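Local coordinates for protein sensor histidine kinase PdtaS (Mycobacterium tuberculosis, PDB 2YKF) that probably acts as a cytosolic sensor kinase that autophosphorylates on histidine in response to c-di-GMP, here seen as its GAF and PAS sensor region, at residues T70-V73 against G74-V77; S176-A179 against G180-F183; G214-L217 against I218-T221. One frame throughout, in Å; residues are numbered along the deposited sequence.

Interaction 1: T70-V73 against G74-V77; sequences TDAV and GTVV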
loop_
_atom_site.group_PDB
_atom_site.type_symbol
_atom_site.label_atom_id
_atom_site.label_comp_id
_atom_site.label_asym_id
_atom_site.label_seq_id
_atom_site.Cartn_x
_atom_site.Cartn_y
_atom_site.Cartn_z
ATOM N N THR A 70 20.136 0.726 2.595
ATOM C CA THR A 70 20.992 0.921 1.448
ATOM C C THR A 70 20.455 0.145 0.247
ATOM O O THR A 70 19.791 -0.855 0.425
ATOM C CB THR A 70 22.434 0.473 1.829
ATOM O OG1 THR A 70 23.060 1.565 2.533
ATOM C CG2 THR A 70 23.271 0.097 0.623
ATOM N N ASP A 71 20.700 0.651 -0.962
ATOM C CA ASP A 71 20.279 -0.074 -2.134
ATOM C C ASP A 71 21.227 -1.244 -2.410
ATOM O O ASP A 71 22.367 -1.031 -2.799
ATOM C CB ASP A 71 20.207 0.843 -3.346
ATOM C CG ASP A 71 19.547 0.170 -4.568
ATOM O OD1 ASP A 71 19.284 -1.068 -4.544
ATOM O OD2 ASP A 71 19.318 0.892 -5.578
ATOM N N ALA A 72 20.726 -2.477 -2.291
ATOM C CA ALA A 72 21.559 -3.680 -2.522
ATOM C C ALA A 72 21.636 -4.221 -3.964
ATOM O O ALA A 72 22.486 -5.115 -4.296
ATOM C CB ALA A 72 21.144 -4.824 -1.508
ATOM N N VAL A 73 20.801 -3.688 -4.850
ATOM C CA VAL A 73 20.696 -4.189 -6.189
ATOM C C VAL A 73 21.998 -3.922 -6.940
ATOM O O VAL A 73 22.552 -2.817 -6.829
ATOM C CB VAL A 73 19.545 -3.529 -6.946
ATOM C CG1 VAL A 73 19.519 -4.057 -8.340
ATOM C CG2 VAL A 73 18.168 -3.863 -6.227
ATOM N N GLY A 74 22.469 -4.937 -7.677
ATOM C CA GLY A 74 23.710 -4.850 -8.442
ATOM C C GLY A 74 24.928 -5.285 -7.627
ATOM O O GLY A 74 26.003 -5.423 -8.168
ATOM N N THR A 75 24.767 -5.476 -6.327
ATOM C CA THR A 75 25.846 -6.000 -5.464
ATOM C C THR A 75 26.345 -7.378 -5.980
ATOM O O THR A 75 25.559 -8.303 -6.161
ATOM C CB THR A 75 25.333 -6.279 -4.037
ATOM O OG1 THR A 75 25.036 -5.063 -3.362
ATOM C CG2 THR A 75 26.390 -7.030 -3.201
ATOM N N VAL A 76 27.675 -7.532 -6.091
ATOM C CA VAL A 76 28.283 -8.731 -6.662
ATOM C C VAL A 76 29.286 -9.197 -5.632
ATOM O O VAL A 76 30.146 -8.421 -5.150
ATOM C CB VAL A 76 28.990 -8.421 -7.992
ATOM C CG1 VAL A 76 29.826 -9.628 -8.479
ATOM C CG2 VAL A 76 27.987 -8.033 -9.114
ATOM N N VAL A 77 29.152 -10.438 -5.231
ATOM C CA VAL A 77 29.811 -10.871 -4.015
ATOM C C VAL A 77 30.336 -12.294 -4.217
ATOM O O VAL A 77 29.722 -13.116 -4.933
ATOM C CB VAL A 77 28.825 -10.743 -2.831
ATOM C CG1 VAL A 77 28.522 -12.062 -2.197
ATOM C CG2 VAL A 77 29.271 -9.706 -1.817
#
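Ala72 and Thr75 close a type II beta turn at the surface of the GAF domain, just where the loop enters the edge strand 76-77. Upstream, Asp71 holds CG anti to its backbone N (chi1 -171°). That torsion brings Asp71 OD1 to the amide Val73 N at 3.0 Å, an Asx turn in which the N-H points almost straight at an oxygen it meets from above the carboxylate plane. Next comes Ala72, whose carbonyl is the hub of the contact. Thr75 N approaches Ala72 O at 3.1 Å to make the turn's own bond, and the hydroxyl Thr75 OG1 adds a shorter one to Ala72 O at 2.7 Å. With OG1 beside the backbone N of Thr75 (chi1 -69°), the hydroxyl and the amide reach Ala72 O from the same face of its plane. Val73 then fills the second position of the turn and packs on Arg205 of the second subunit, while Gly74 takes the third position with the positive phi that a type II turn needs. Backbone bonds from Gly74 and Thr75 to Cys55, together with the side chain of Gln58 bonded to Thr70 O and Ala72 N, tie the loop to strand 53-59. Asp71 OD2 faces the second subunit, forming a salt bridge with Arg205 and a hydrogen bond with His204 of that chain. One carboxylate thus has its two oxygens divided between shaping the Asx turn and joining the subunits, and the cationic partner would be expected to favour its ionised form.

Interaction 2: S176-A179 against G180-F183; sequences SPRA and GDGF
Asp181 OD2 accepts a hydrogen bond from Arg178 N at 2.8 Å, an almost straight bond that meets the oxygen from above the carboxylate plane. The same oxygen is in a salt bridge with Arg178 NH2 of the second subunit, whose Asn62 ND2 donates to Asp181 OD1, and because Arg178 in turn reaches Asp181 of that subunit, the pair is reciprocal and joins the two copies at this point. Within one chain the two charged groups do not meet: Arg178 bends at chi2 (-63°) and leads its guanidinium away, with Arg178 NE 5.7 Å from Asp181 OD2. Besides the amide, the aliphatic root of the arginine touches the carboxylate, Arg178 CB lying 3.7 Å from Asp181 OD2, with Pro177 CA at 3.5 Å from the same oxygen. Asp181 gets there by holding CG beside its own backbone N (chi1 -62°), which turns the side chain back over the start of a short 3-10 turn. The turn itself rests on two i to i+3 bonds, Asp181 N to Arg178 O at 3.0 Å and Gly182 N to Ala179 O at 3.1 Å, each donor standing well above the carbonyl plane. Gly182 then opens the chain into an extended path towards strand 183-186. On the inner side, Ala179 packs on Leu33 and Leu37 of helix 18-38, and Pro177 lies on Leu279 of strand 272-282. Phe183 also touches that strand and sets its ring edge-to-face with Tyr148 of helix 143-161.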
loop_
_atom_site.group_PDB
_atom_site.type_symbol
_atom_site.label_atom_id
_atom_site.label_comp_id
_atom_site.label_asym_id
_atom_site.label_seq_id
_atom_site.Cartn_x
_atom_site.Cartn_y
_atom_site.Cartn_z
ATOM N N SER A 176 -4.384 -3.635 -7.776
ATOM C CA SER A 176 -4.931 -4.658 -6.877
ATOM C C SER A 176 -4.697 -4.263 -5.421
ATOM O O SER A 176 -3.777 -3.515 -5.150
ATOM C CB SER A 176 -4.364 -6.031 -7.144
ATOM O OG SER A 176 -2.980 -6.025 -6.961
ATOM N N PRO A 177 -5.506 -4.802 -4.503
ATOM C CA PRO A 177 -5.382 -4.471 -3.059
ATOM C C PRO A 177 -3.976 -4.779 -2.550
ATOM O O PRO A 177 -3.368 -5.708 -3.059
ATOM C CB PRO A 177 -6.344 -5.444 -2.380
ATOM C CG PRO A 177 -7.127 -6.059 -3.411
ATOM C CD PRO A 177 -6.463 -5.882 -4.762
ATOM N N ARG A 178 -3.454 -3.989 -1.619
ATOM C CA ARG A 178 -2.289 -4.349 -0.863
ATOM C C ARG A 178 -2.795 -5.153 0.323
ATOM O O ARG A 178 -3.951 -5.065 0.703
ATOM C CB ARG A 178 -1.517 -3.083 -0.382
ATOM C CG ARG A 178 -1.272 -2.001 -1.509
ATOM C CD ARG A 178 -0.370 -2.521 -2.670
ATOM N NE ARG A 178 -0.077 -1.411 -3.607
ATOM C CZ ARG A 178 1.014 -0.639 -3.540
ATOM N NH1 ARG A 178 1.947 -0.847 -2.597
ATOM N NH2 ARG A 178 1.199 0.350 -4.427
ATOM N N ALA A 179 -1.943 -6.009 0.875
ATOM C CA ALA A 179 -2.301 -6.743 2.099
ATOM C C ALA A 179 -2.979 -5.847 3.184
ATOM O O ALA A 179 -4.038 -6.194 3.727
ATOM C CB ALA A 179 -1.013 -7.458 2.659
ATOM N N GLY A 180 -2.407 -4.677 3.471
ATOM C CA GLY A 180 -3.013 -3.819 4.486
ATOM C C GLY A 180 -4.418 -3.351 4.198
ATOM O O GLY A 180 -5.179 -3.014 5.145
ATOM N N ASP A 181 -4.775 -3.266 2.906
ATOM C CA ASP A 181 -6.146 -2.890 2.527
ATOM C C ASP A 181 -7.231 -3.797 3.104
ATOM O O ASP A 181 -8.369 -3.356 3.319
ATOM C CB ASP A 181 -6.294 -2.795 0.984
ATOM C CG ASP A 181 -5.379 -1.709 0.372
ATOM O OD1 ASP A 181 -5.038 -0.691 1.054
ATOM O OD2 ASP A 181 -4.986 -1.852 -0.803
ATOM N N GLY A 182 -6.943 -5.097 3.240
ATOM C CA GLY A 182 -7.969 -6.019 3.747
ATOM C C GLY A 182 -7.470 -7.448 3.428
ATOM O O GLY A 182 -7.089 -7.736 2.293
ATOM N N PHE A 183 -7.471 -8.307 4.421
ATOM C CA PHE A 183 -6.873 -9.637 4.247
ATOM C C PHE A 183 -7.814 -10.646 4.841
ATOM O O PHE A 183 -8.296 -10.435 5.994
ATOM C CB PHE A 183 -5.556 -9.724 5.022
ATOM C CG PHE A 183 -4.927 -11.100 4.977
ATOM C CD1 PHE A 183 -4.249 -11.501 3.890
ATOM C CD2 PHE A 183 -5.135 -12.010 6.015
ATOM C CE1 PHE A 183 -3.637 -12.806 3.839
ATOM C CE2 PHE A 183 -4.589 -13.283 5.970
ATOM C CZ PHE A 183 -3.846 -13.686 4.882
#

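Interaction 3: G214-L217 against I218-T221; sequences GVNL and IDAT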
loop_
_atom_site.group_PDB
_atom_site.type_symbol
_atom_site.label_atom_id
_atom_site.label_comp_id
_atom_site.label_asym_id
_atom_site.label_seq_id
_atom_site.Cartn_x
_atom_site.Cartn_y
_atom_site.Cartn_z
ATOM N N GLY A 214 -15.454 -17.834 10.773
ATOM C CA GLY A 214 -16.266 -19.025 10.929
ATOM C C GLY A 214 -17.411 -19.176 9.937
ATOM O O GLY A 214 -18.208 -20.068 10.070
ATOM N N VAL A 215 -17.521 -18.312 8.938
ATOM C CA VAL A 215 -18.660 -18.425 7.999
ATOM C C VAL A 215 -18.085 -18.788 6.642
ATOM O O VAL A 215 -16.974 -18.411 6.329
ATOM C CB VAL A 215 -19.481 -17.133 7.909
ATOM C CG1 VAL A 215 -20.686 -17.319 6.994
ATOM C CG2 VAL A 215 -19.966 -16.689 9.308
ATOM N N ASN A 216 -18.834 -19.580 5.875
ATOM C CA ASN A 216 -18.502 -19.839 4.516
ATOM C C ASN A 216 -18.498 -18.501 3.743
ATOM O O ASN A 216 -19.455 -17.749 3.802
ATOM C CB ASN A 216 -19.499 -20.851 3.907
ATOM C CG ASN A 216 -19.184 -21.144 2.481
ATOM O OD1 ASN A 216 -19.561 -20.375 1.605
ATOM N ND2 ASN A 216 -18.392 -22.212 2.233
ATOM N N LEU A 217 -17.379 -18.198 3.102
ATOM C CA LEU A 217 -17.181 -16.878 2.458
ATOM C C LEU A 217 -18.219 -16.596 1.375
ATOM O O LEU A 217 -18.922 -15.562 1.414
ATOM C CB LEU A 217 -15.762 -16.754 1.882
ATOM C CG LEU A 217 -15.559 -15.363 1.233
ATOM C CD1 LEU A 217 -15.427 -14.256 2.245
ATOM C CD2 LEU A 217 -14.370 -15.400 0.398
ATOM N N ILE A 218 -18.361 -17.538 0.423
ATOM C CA ILE A 218 -19.427 -17.409 -0.588
ATOM C C ILE A 218 -20.821 -17.146 -0.009
ATOM O O ILE A 218 -21.521 -16.254 -0.479
ATOM C CB ILE A 218 -19.441 -18.587 -1.523
ATOM C CG1 ILE A 218 -18.149 -18.562 -2.324
ATOM C CG2 ILE A 218 -20.705 -18.571 -2.412
ATOM C CD1 ILE A 218 -17.839 -17.105 -2.954
ATOM N N ASP A 219 -21.211 -17.874 1.047
ATOM C CA ASP A 219 -22.538 -17.649 1.657
ATOM C C ASP A 219 -22.760 -16.244 2.258
ATOM O O ASP A 219 -23.861 -15.720 2.227
ATOM C CB ASP A 219 -22.830 -18.714 2.697
ATOM C CG ASP A 219 -22.980 -20.104 2.063
ATOM O OD1 ASP A 219 -23.212 -20.176 0.803
ATOM O OD2 ASP A 219 -22.843 -21.105 2.824
ATOM N N ALA A 220 -21.707 -15.683 2.864
ATOM C CA ALA A 220 -21.678 -14.309 3.340
ATOM C C ALA A 220 -21.649 -13.302 2.178
ATOM O O ALA A 220 -22.207 -12.199 2.278
ATOM C CB ALA A 220 -20.436 -14.113 4.178
ATOM N N THR A 221 -20.971 -13.650 1.098
ATOM C CA THR A 221 -20.654 -12.660 0.057
ATOM C C THR A 221 -21.728 -12.602 -1.023
ATOM O O THR A 221 -22.173 -11.509 -1.432
ATOM C CB THR A 221 -19.287 -12.961 -0.572
ATOM O OG1 THR A 221 -18.321 -12.954 0.477
ATOM C CG2 THR A 221 -18.891 -11.865 -1.580
#
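From Val215 to Asn216 the backbone runs extended and then turns into the helix 217-221 of the PAS-like domain, with Asn216 as its N-cap. The first helical bonds span four residues: Ala220 N reaches Asn216 O at 3.2 Å, and Thr221 N reaches Leu217 O at 2.8 Å, the nitrogen standing almost in line with the carbonyl bond. Asn216 supplies the capping bond with its side chain, Asp219 N donating to Asn216 OD1 at 3.0 Å in the amide plane and on a lone pair. With CG anti to the backbone N (chi1 180°), the amide reaches over the first turn to the N-H of Asp219. The carboxylate of Asp219 lies against this cap, its OD2 3.5 Å from Asn216 CB and the two flat groups turned 38° from one another; an acid so near a helix start probably interacts favourably with the helix dipole. Flanking the cap, Val215 CG1 meets Ala220 CB at 4.3 Å, the apolar pairing of the residue before the N-cap with the fourth helical residue known as a hydrophobic staple. Backbone bonds to Val192 hold Gly214 and Val215 to strand 192-195, while Ile218 packs on Val234 and Val238 of helix 228-243. At the far end of the turn, Thr221 OG1 is also hydrogen-bonded to Tyr203 OH. That hydroxyl, beside its own backbone N (chi1 -58°), donates to Leu217 O over 2.8 Å from above the carbonyl plane, and Leu217 CD1 rests 3.6 Å from Thr221 OG1.

In the fold
The three local contacts are strung out along the chain without touching one another. Interaction 1, in the GAF domain, is about 17 Å from interaction 2 and about 35 Å from interaction 3 between nearest atoms; interactions 2 and 3 come within about 9 Å. Helix 197-205 of the same chain touches interactions 2 and 3 through Asn198 and Tyr203, and the copy of this helix in the second subunit holds Asp71 of interaction 1. Interactions 1 and 2 therefore both lie at the dimer interface, whereas the second subunit does not touch interaction 3. A sulfate, probably from the crystallisation liquor, is bound near Gly180.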